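Local coordinates for glutathione S-transferase 2 (Onchocerca volvulus, PDB 1TU7) that catalyses the conjugation of glutathione to electrophilic substrates as a pi-class homodimer and appears central to the parasite's detoxification system, at the interface of chains A and B. Coordinates in Å, arbitrary orientation; residue numbers count along the deposited sequence, not the author numbering. Chains: chain A/B, Glutathione S-transferase 2.

Contact 1 and contact 2 are neighbouring patches of the homodimer interface, the centres of their C-alpha atoms about 8 Å apart. Both centre on strand 58-61 and helix 63-73 of chain A against helix 81-107 of chain B, and share A:Val61, A:Ala65 and B:Met89. Contact 2 lies toward the start of the chain B helix; contact 1 follows it from B:Met89 to B:Asp96 and adds A:Phe47 and two glutathione-pocket residues, A:Gln62 and A:Arg95, the last from chain A's own helix 81-107. The two-fold axis repeats each patch, so contact 1 and its twin tie dimer packing to the two glutathione sites, while contact 2 packs beside it.

Contact 1: the interface of chains A and B. Residues chain A 47, 61-62, 65, 68, 95; chain B 89, 92-93, 96.
B:Met89 lies across A:Val61, the two side chains crossing obliquely with SD 3.7 Å from A:Val61 CG2. Its CG is anti to the backbone N (chi1 177°), which extends the chain toward A:Val61 at the end of strand 58-61; A:Val61 N also points at SD, but only as a weak hydrogen bond. A:Ala65 CB closes one flank against the helix backbone, 3.6 Å from B:Met89 N. On the other, A:Phe47 turns a ring face to helix 81-107: B:Gly93 CA sits over it, offset toward the rim and 3.9 Å from the centroid, a CH-pi contact in which no side chain separates the ring from the helix.

A:Gln62, of the glutathione site, leads outward. Its amide lies over B:Glu92 CB, the amide plane 89° from the carboxylate plane, and meets B:Asp96 tip to tip. As modelled, that last pair places two acceptors together, A:Gln62 OE1 and B:Asp96 OD2, so its bonding is doubtful. In pi-class enzymes an aspartate of the neighbouring subunit helps complete the glutathione site, the role B:Asp96 probably has.

At the rim B:Glu92 OE1 forms a long salt bridge of 3.6 Å with NH2 of A:Arg95, also of the glutathione pocket. Water 1 joins OE1 to A:Gln62 NE2. Water 2, 2.9 Å from B:Glu92 OE1, lies in the guanidinium plane of A:Arg68, hydrogen-bonded to A:Arg68 NH2 at 3.0 Å, with 167° at the hydrogen.

Contact 2: the interface of chains A and B. Residues chain A 58-61, 65, 69, 72; chain B 81, 85, 88-89.
B:Thr85 and B:Glu81, one turn apart on helix 81-107, meet A:Arg72 and A:His69 of helix 63-73 in this pi-class GST dimer interface. B:Thr85, with 63 Å² hidden, has two working branches. Its methyl CG2 packs 3.6 Å from A:Ile60 CG2, those side chains crossing at about a right angle. Its hydroxyl OG1 lies beside the backbone N (chi1 -63°), where it donates to B:Glu81 O at 2.9 Å; weak bonds also link OG1 to A:Arg72 NH2 and A:His69 ND1.

The B:Glu81 carboxylate is gripped side-on by A:Arg72, with guanidinium and carboxylate planes 28° apart. A:Arg72 NE hydrogen-bonds B:Glu81 OE2 at 2.9 Å, on its syn lone pair; A:Arg72 NH2 bonds B:Glu81 OE1 at 3.0 Å, on the syn side but out of the carboxylate plane. A:His69 ND1 donates to B:Glu81 OE1 at 2.7 Å, on its anti side and from the opposite face. CG anti to the backbone N (chi1 163°) swings the A:His69 imidazole toward chain B, and A:Ile60 CD1 lies over one ring face, toward its rim. Two opposed donors would limit carboxylate rotation; its charge could favour a protonated imidazole, though that of A:Arg72 would oppose this.

A:Arg72 extends the network through water to B:Asp88, whose carboxylate packs against A:Ala65. Water 3 links A:Arg72 NH2 and A:Ala65 O to B:Asp88 OD2; water 4, 2.9 Å from A:Arg72 NH1, lies 2.7 Å from B:Asp88 OD2.

Contact 1: the interface of chains A and B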
loop_
_atom_site.group_PDB
_atom_site.type_symbol
_atom_site.label_atom_id
_atom_site.label_comp_id
_atom_site.label_asym_id
_atom_site.label_seq_id
_atom_site.Cartn_x
_atom_site.Cartn_y
_atom_site.Cartn_z
ATOM N N PHE A 47 1.258 14.794 -1.198
ATOM C CA PHE A 47 0.490 14.323 -2.340
ATOM C C PHE A 47 -0.884 14.974 -2.475
ATOM O O PHE A 47 -1.724 14.482 -3.190
ATOM C CB PHE A 47 0.389 12.787 -2.335
ATOM C CG PHE A 47 1.724 12.126 -2.377
ATOM C CD1 PHE A 47 2.292 11.521 -1.259
ATOM C CD2 PHE A 47 2.451 12.170 -3.550
ATOM C CE1 PHE A 47 3.549 10.956 -1.352
ATOM C CE2 PHE A 47 3.627 11.616 -3.674
ATOM C CZ PHE A 47 4.231 11.052 -2.549
ATOM N N VAL A 61 2.559 11.969 5.464
ATOM C CA VAL A 61 1.370 11.504 4.791
ATOM C C VAL A 61 1.563 10.034 4.374
ATOM O O VAL A 61 2.627 9.457 4.624
ATOM C CB VAL A 61 0.955 12.418 3.599
ATOM C CG1 VAL A 61 0.595 13.795 4.098
ATOM C CG2 VAL A 61 2.031 12.501 2.512
ATOM N N GLN A 62 0.497 9.453 3.808
ATOM C CA GLN A 62 0.382 8.054 3.401
ATOM C C GLN A 62 0.062 7.190 4.602
ATOM O O GLN A 62 0.906 6.920 5.439
ATOM C CB GLN A 62 1.595 7.545 2.620
ATOM C CG GLN A 62 1.710 8.175 1.242
ATOM C CD GLN A 62 0.688 7.715 0.231
ATOM O OE1 GLN A 62 0.571 8.309 -0.874
ATOM N NE2 GLN A 62 -0.026 6.689 0.551
ATOM N N ALA A 65 2.475 4.439 5.601
ATOM C CA ALA A 65 3.739 4.955 6.134
ATOM C C ALA A 65 3.555 5.499 7.548
ATOM O O ALA A 65 4.409 5.330 8.393
ATOM C CB ALA A 65 4.318 6.044 5.236
ATOM N N ARG A 68 3.275 2.396 9.872
ATOM C CA ARG A 68 4.567 1.739 10.115
ATOM C C ARG A 68 5.507 2.600 10.941
ATOM O O ARG A 68 6.279 2.101 11.737
ATOM C CB ARG A 68 5.238 1.324 8.804
ATOM C CG ARG A 68 4.597 0.087 8.223
ATOM C CD ARG A 68 5.228 -0.389 6.947
ATOM N NE ARG A 68 4.852 0.448 5.848
ATOM C CZ ARG A 68 3.752 0.300 5.131
ATOM N NH1 ARG A 68 2.901 -0.701 5.462
ATOM N NH2 ARG A 68 3.473 1.118 4.145
ATOM N N ARG A 95 -5.797 -3.900 3.173
ATOM C CA ARG A 95 -5.954 -2.725 2.305
ATOM C C ARG A 95 -6.568 -3.109 0.971
ATOM O O ARG A 95 -7.397 -2.351 0.428
ATOM C CB ARG A 95 -4.620 -2.028 2.128
ATOM C CG ARG A 95 -4.169 -1.355 3.381
ATOM C CD ARG A 95 -2.741 -0.935 3.358
ATOM N NE ARG A 95 -2.539 0.200 2.482
ATOM C CZ ARG A 95 -2.495 1.482 2.887
ATOM N NH1 ARG A 95 -2.663 1.819 4.159
ATOM N NH2 ARG A 95 -2.296 2.430 1.987
ATOM N N MET B 89 6.719 6.750 2.642
ATOM C CA MET B 89 5.775 7.753 2.166
ATOM C C MET B 89 5.899 7.964 0.637
ATOM O O MET B 89 4.934 7.935 -0.110
ATOM C CB MET B 89 5.980 9.049 2.955
ATOM C CG MET B 89 5.130 10.148 2.500
ATOM S SD MET B 89 5.540 11.657 3.439
ATOM C CE MET B 89 6.926 12.249 2.541
ATOM N N GLU B 92 4.869 4.792 -1.328
ATOM C CA GLU B 92 3.407 4.698 -1.322
ATOM C C GLU B 92 2.773 5.702 -2.261
ATOM O O GLU B 92 1.753 5.420 -2.873
ATOM C CB GLU B 92 2.858 4.895 0.086
ATOM C CG GLU B 92 3.175 3.745 1.015
ATOM C CD GLU B 92 2.391 2.501 0.678
ATOM O OE1 GLU B 92 1.172 2.515 0.931
ATOM O OE2 GLU B 92 2.970 1.540 0.153
ATOM N N GLY B 93 3.375 6.877 -2.408
ATOM C CA GLY B 93 2.874 7.806 -3.401
ATOM C C GLY B 93 3.061 7.275 -4.819
ATOM O O GLY B 93 2.198 7.465 -5.675
ATOM N N ASP B 96 0.263 4.987 -5.535
ATOM C CA ASP B 96 -0.991 5.693 -5.842
ATOM C C ASP B 96 -0.995 6.119 -7.323
ATOM O O ASP B 96 -2.014 5.995 -8.005
ATOM C CB ASP B 96 -1.154 6.942 -5.002
ATOM C CG ASP B 96 -1.649 6.675 -3.611
ATOM O OD1 ASP B 96 -2.191 5.594 -3.350
ATOM O OD2 ASP B 96 -1.476 7.500 -2.720
HETATM O O HOH W 1 -0.080 4.424 2.347
HETATM O O HOH W 2 0.834 0.441 2.858
#

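Contact 2: the interface of chains A and B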
loop_
_atom_site.group_PDB
_atom_site.type_symbol
_atom_site.label_atom_id
_atom_site.label_comp_id
_atom_site.label_asym_id
_atom_site.label_seq_id
_atom_site.Cartn_x
_atom_site.Cartn_y
_atom_site.Cartn_z
ATOM N N GLN A 58 7.759 16.501 12.289
ATOM C CA GLN A 58 7.733 15.627 11.131
ATOM C C GLN A 58 6.319 15.553 10.589
ATOM O O GLN A 58 5.397 15.252 11.329
ATOM C CB GLN A 58 8.169 14.221 11.535
ATOM C CG GLN A 58 8.561 13.325 10.410
ATOM C CD GLN A 58 9.094 11.982 10.887
ATOM O OE1 GLN A 58 9.114 11.691 12.096
ATOM N NE2 GLN A 58 9.526 11.160 9.943
ATOM N N GLN A 59 6.155 15.833 9.304
ATOM C CA GLN A 59 4.904 15.761 8.621
ATOM C C GLN A 59 4.909 14.530 7.719
ATOM O O GLN A 59 5.659 14.447 6.734
ATOM C CB GLN A 59 4.657 17.027 7.794
ATOM C CG GLN A 59 3.313 17.012 7.101
ATOM C CD GLN A 59 3.115 18.043 6.003
ATOM O OE1 GLN A 59 4.078 18.506 5.405
ATOM N NE2 GLN A 59 1.867 18.322 5.669
ATOM N N ILE A 60 4.047 13.558 8.066
ATOM C CA ILE A 60 4.009 12.268 7.400
ATOM C C ILE A 60 2.635 12.040 6.783
ATOM O O ILE A 60 1.635 11.945 7.498
ATOM C CB ILE A 60 4.309 11.147 8.403
ATOM C CG1 ILE A 60 5.563 11.461 9.203
ATOM C CG2 ILE A 60 4.452 9.834 7.644
ATOM C CD1 ILE A 60 5.717 10.583 10.418
ATOM N N VAL A 61 2.559 11.969 5.464
ATOM C CA VAL A 61 1.370 11.504 4.791
ATOM C C VAL A 61 1.563 10.034 4.374
ATOM O O VAL A 61 2.627 9.457 4.624
ATOM C CB VAL A 61 0.955 12.418 3.599
ATOM C CG1 VAL A 61 0.595 13.795 4.098
ATOM C CG2 VAL A 61 2.031 12.501 2.512
ATOM N N ALA A 65 2.475 4.439 5.601
ATOM C CA ALA A 65 3.739 4.955 6.134
ATOM C C ALA A 65 3.555 5.499 7.548
ATOM O O ALA A 65 4.409 5.330 8.393
ATOM C CB ALA A 65 4.318 6.044 5.236
ATOM N N HIS A 69 5.452 3.920 10.775
ATOM C CA HIS A 69 6.251 4.789 11.608
ATOM C C HIS A 69 5.837 4.686 13.069
ATOM O O HIS A 69 6.659 4.549 13.954
ATOM C CB HIS A 69 6.147 6.229 11.122
ATOM C CG HIS A 69 6.589 7.240 12.109
ATOM N ND1 HIS A 69 7.911 7.542 12.315
ATOM C CD2 HIS A 69 5.880 8.037 12.953
ATOM C CE1 HIS A 69 8.006 8.485 13.236
ATOM N NE2 HIS A 69 6.789 8.813 13.629
ATOM N N ARG A 72 7.001 1.302 14.505
ATOM C CA ARG A 72 8.417 1.246 14.914
ATOM C C ARG A 72 8.636 2.005 16.230
ATOM O O ARG A 72 9.299 1.508 17.129
ATOM C CB ARG A 72 9.324 1.799 13.822
ATOM C CG ARG A 72 9.492 0.872 12.649
ATOM C CD ARG A 72 10.497 1.378 11.612
ATOM N NE ARG A 72 10.081 2.647 11.001
ATOM C CZ ARG A 72 9.378 2.747 9.896
ATOM N NH1 ARG A 72 8.994 1.663 9.244
ATOM N NH2 ARG A 72 9.037 3.946 9.407
ATOM N N GLU B 81 15.082 6.767 11.360
ATOM C CA GLU B 81 13.636 6.714 11.322
ATOM C C GLU B 81 13.046 7.685 10.315
ATOM O O GLU B 81 12.068 7.359 9.623
ATOM C CB GLU B 81 13.055 6.954 12.729
ATOM C CG GLU B 81 11.537 6.986 12.778
ATOM C CD GLU B 81 10.907 5.660 12.363
ATOM O OE1 GLU B 81 9.830 5.723 11.750
ATOM O OE2 GLU B 81 11.457 4.559 12.633
ATOM N N THR B 85 10.874 6.414 7.118
ATOM C CA THR B 85 9.517 6.899 6.964
ATOM C C THR B 85 9.355 7.615 5.625
ATOM O O THR B 85 8.366 7.412 4.923
ATOM C CB THR B 85 9.160 7.854 8.117
ATOM O OG1 THR B 85 9.202 7.154 9.387
ATOM C CG2 THR B 85 7.734 8.359 7.946
ATOM N N ASP B 88 9.162 5.387 2.616
ATOM C CA ASP B 88 7.891 4.646 2.668
ATOM C C ASP B 88 6.773 5.539 2.120
ATOM O O ASP B 88 6.012 5.199 1.198
ATOM C CB ASP B 88 7.655 4.219 4.115
ATOM C CG ASP B 88 6.548 3.236 4.288
ATOM O OD1 ASP B 88 5.803 2.920 3.331
ATOM O OD2 ASP B 88 6.360 2.769 5.444
ATOM N N MET B 89 6.719 6.750 2.642
ATOM C CA MET B 89 5.775 7.753 2.166
ATOM C C MET B 89 5.899 7.964 0.637
ATOM O O MET B 89 4.934 7.935 -0.110
ATOM C CB MET B 89 5.980 9.049 2.955
ATOM C CG MET B 89 5.130 10.148 2.500
ATOM S SD MET B 89 5.540 11.657 3.439
ATOM C CE MET B 89 6.926 12.249 2.541
HETATM O O HOH W 3 6.931 4.487 7.571
HETATM O O HOH W 4 8.588 1.490 6.372
#